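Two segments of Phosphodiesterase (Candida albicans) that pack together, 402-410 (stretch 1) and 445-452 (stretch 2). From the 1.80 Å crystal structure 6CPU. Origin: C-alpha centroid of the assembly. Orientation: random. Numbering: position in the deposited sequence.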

# COMPACT_ATOMS: atom_id res chain seq x y z
N THR A 402 1.54 -22.66 -8.41
CA THR A 402 1.57 -23.39 -7.16
C THR A 402 2.94 -23.19 -6.52
O THR A 402 3.89 -22.82 -7.22
CB THR A 402 1.26 -24.88 -7.38
OG1 THR A 402 2.13 -25.41 -8.39
CG2 THR A 402 -0.18 -25.05 -7.85
N ILE A 403 3.05 -23.39 -5.21
CA ILE A 403 4.29 -23.09 -4.50
C ILE A 403 5.46 -24.03 -4.85
O ILE A 403 6.61 -23.68 -4.61
CB ILE A 403 4.11 -23.07 -2.96
CG1 ILE A 403 3.64 -24.43 -2.43
CG2 ILE A 403 3.15 -21.97 -2.55
CD1 ILE A 403 3.93 -24.60 -0.96
N GLU A 404 5.14 -25.22 -5.36
CA GLU A 404 6.12 -26.15 -5.92
C GLU A 404 5.42 -27.00 -6.97
O GLU A 404 4.20 -27.08 -6.98
CB GLU A 404 6.72 -27.05 -4.84
CG GLU A 404 7.57 -26.30 -3.84
CD GLU A 404 8.52 -27.19 -3.07
OE1 GLU A 404 8.16 -28.35 -2.78
OE2 GLU A 404 9.63 -26.71 -2.76
N GLU A 405 6.19 -27.64 -7.84
CA GLU A 405 5.59 -28.48 -8.89
C GLU A 405 4.67 -29.56 -8.31
O GLU A 405 3.64 -29.88 -8.92
CB GLU A 405 6.68 -29.14 -9.76
CG GLU A 405 7.41 -28.16 -10.66
CD GLU A 405 8.21 -28.85 -11.76
OE1 GLU A 405 8.70 -29.98 -11.54
OE2 GLU A 405 8.35 -28.24 -12.84
N LYS A 406 5.02 -30.10 -7.14
CA LYS A 406 4.26 -31.18 -6.51
C LYS A 406 3.00 -30.68 -5.78
O LYS A 406 1.96 -31.34 -5.80
CB LYS A 406 5.15 -31.93 -5.52
CG LYS A 406 4.63 -33.32 -5.16
CD LYS A 406 5.15 -33.79 -3.81
CE LYS A 406 4.52 -35.13 -3.42
NZ LYS A 406 4.72 -35.44 -1.98
N SER A 407 3.12 -29.52 -5.13
CA SER A 407 2.06 -29.00 -4.27
C SER A 407 0.85 -28.50 -5.05
O SER A 407 0.96 -28.08 -6.20
CB SER A 407 2.61 -27.86 -3.41
OG SER A 407 1.62 -27.34 -2.54
N GLU A 408 -0.31 -28.55 -4.42
CA GLU A 408 -1.52 -27.95 -4.98
C GLU A 408 -1.86 -26.62 -4.29
O GLU A 408 -2.80 -25.96 -4.70
CB GLU A 408 -2.69 -28.93 -4.92
CG GLU A 408 -2.54 -30.06 -5.93
CD GLU A 408 -3.71 -31.03 -5.94
OE1 GLU A 408 -4.59 -30.93 -5.05
OE2 GLU A 408 -3.74 -31.91 -6.82
N LEU A 409 -1.09 -26.22 -3.27
CA LEU A 409 -1.25 -24.90 -2.66
C LEU A 409 -0.83 -23.81 -3.64
O LEU A 409 0.32 -23.77 -4.08
CB LEU A 409 -0.43 -24.78 -1.37
CG LEU A 409 -0.62 -23.47 -0.58
CD1 LEU A 409 -2.04 -23.38 -0.02
CD2 LEU A 409 0.39 -23.33 0.55
N THR A 410 -1.77 -22.92 -3.95
CA THR A 410 -1.53 -21.86 -4.93
C THR A 410 -0.90 -20.64 -4.29
O THR A 410 -0.97 -20.44 -3.07
CB THR A 410 -2.84 -21.41 -5.61
OG1 THR A 410 -3.72 -20.87 -4.61
CG2 THR A 410 -3.52 -22.58 -6.33
N ASN A 445 3.52 -30.39 7.52
CA ASN A 445 3.88 -30.72 6.14
C ASN A 445 4.56 -29.52 5.46
O ASN A 445 4.71 -28.45 6.07
CB ASN A 445 2.66 -31.23 5.34
CG ASN A 445 1.57 -30.17 5.16
OD1 ASN A 445 1.82 -28.97 5.17
ND2 ASN A 445 0.34 -30.64 4.97
N HIS A 446 4.97 -29.69 4.21
CA HIS A 446 5.71 -28.65 3.50
C HIS A 446 4.85 -27.40 3.27
O HIS A 446 5.29 -26.29 3.57
CB HIS A 446 6.26 -29.18 2.17
CG HIS A 446 7.15 -28.20 1.47
ND1 HIS A 446 8.24 -27.62 2.08
CD2 HIS A 446 7.10 -27.69 0.21
CE1 HIS A 446 8.83 -26.80 1.23
NE2 HIS A 446 8.16 -26.82 0.09
N ASP A 447 3.63 -27.59 2.78
CA ASP A 447 2.70 -26.48 2.54
C ASP A 447 2.52 -25.59 3.78
O ASP A 447 2.71 -24.38 3.71
CB ASP A 447 1.34 -27.00 2.06
CG ASP A 447 1.37 -27.52 0.62
OD1 ASP A 447 2.45 -27.50 -0.01
OD2 ASP A 447 0.30 -27.94 0.12
N ASN A 448 2.18 -26.20 4.91
CA ASN A 448 1.98 -25.44 6.15
C ASN A 448 3.27 -24.86 6.74
O ASN A 448 3.22 -23.89 7.50
CB ASN A 448 1.23 -26.27 7.20
CG ASN A 448 -0.19 -26.60 6.78
OD1 ASN A 448 -0.84 -25.83 6.08
ND2 ASN A 448 -0.68 -27.75 7.21
N THR A 449 4.41 -25.45 6.39
CA THR A 449 5.71 -24.90 6.76
C THR A 449 6.02 -23.62 5.97
O THR A 449 6.47 -22.63 6.53
CB THR A 449 6.84 -25.94 6.56
OG1 THR A 449 6.63 -27.04 7.45
CG2 THR A 449 8.21 -25.34 6.82
N VAL A 450 5.77 -23.66 4.66
CA VAL A 450 5.92 -22.47 3.81
C VAL A 450 5.00 -21.35 4.33
O VAL A 450 5.44 -20.22 4.50
CB VAL A 450 5.62 -22.80 2.33
CG1 VAL A 450 5.49 -21.54 1.48
CG2 VAL A 450 6.73 -23.69 1.76
N LYS A 451 3.74 -21.69 4.61
CA LYS A 451 2.78 -20.73 5.15
C LYS A 451 3.26 -20.07 6.43
O LYS A 451 3.12 -18.87 6.60
CB LYS A 451 1.43 -21.39 5.44
CG LYS A 451 0.52 -21.57 4.24
CD LYS A 451 -0.67 -22.42 4.63
CE LYS A 451 -1.91 -22.04 3.85
NZ LYS A 451 -2.95 -23.11 3.95
N LEU A 452 3.80 -20.87 7.34
CA LEU A 452 4.20 -20.35 8.64
C LEU A 452 5.41 -19.43 8.54
O LEU A 452 5.43 -18.37 9.15
CB LEU A 452 4.47 -21.48 9.64
CG LEU A 452 4.91 -21.03 11.03
CD1 LEU A 452 3.79 -20.30 11.77
CD2 LEU A 452 5.40 -22.22 11.85

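The contact joins an irregular loop, residues 402-410, to the first turns of a helix that begins at His 446 and runs on beyond Leu 452. The two backbones come closest at Leu 409 and Asp 447, whose CA atoms lie 6.7 Å apart, and no backbone hydrogen bond links them. The contact is made through side chains and is modest in size, burying 340 Å² summed over both sides.

Each partner is first braced from within. In the loop, Ile 403 N donates to Leu 409 O at 3.0 Å, drawing the two ends of the segment together, while a weak bond from Ser 407 N to Glu 404 O (3.2 Å) closes a tighter turn inside it. Thr 402 OG1 donates to the same carbonyl, Glu 404 O, at 3.0 Å. The helix is capped by Asn 445, whose OD1 accepts from Asn 448 N at 2.8 Å, satisfying an amide that has no carbonyl one turn earlier within the helix. Regular i to i+4 bonds follow, among them Lys 451 N to Asp 447 O at 3.0 Å.

The one hydrogen bond between the segments runs from Ser 407 OG to Asp 447 OD1, at 2.7 Å. Although the CA-to-CB bond of Asp 447 points sideways, its m rotamer brings the carboxylate nearer to the loop. Ser 407 OG also accepts from Leu 409 N at 3.0 Å, so the hydroxyl acts as acceptor within its own segment and as donor to the helix. This relay ties the turn of the loop directly to the aspartate.

A second polar approach pairs Glu 404 with His 446: Glu 404 OE2 is 3.2 Å from His 446 NE2. The carboxylate meets the imidazole obliquely, and both residues direct their CA-to-CB bonds toward the opposing segment.

Van der Waals contacts add to the hydrogen bond, one of them between apolar side chains. Ile 403 CD1 rests 4.0 Å from Val 450 CG2, a contact between two buried side chains that point toward each other's segments. The same methyl, Ile 403 CD1, lies 3.4 Å from Asp 447 OD1, so it touches the oxygen that accepts the serine hydrogen bond. Leu 409 meets the other carboxylate oxygen, with its CB 3.6 Å from Asp 447 OD2. Farther along the helix, Lys 451 extends its chain so that NZ comes within 4.1 Å of Leu 409 CD1, a loose contact between the amino end and a methyl group, with no polar bond between them. Across the contact, the Asp 447 carboxylate thus accepts one hydrogen bond and also touches carbon atoms of Ile 403 and Leu 409.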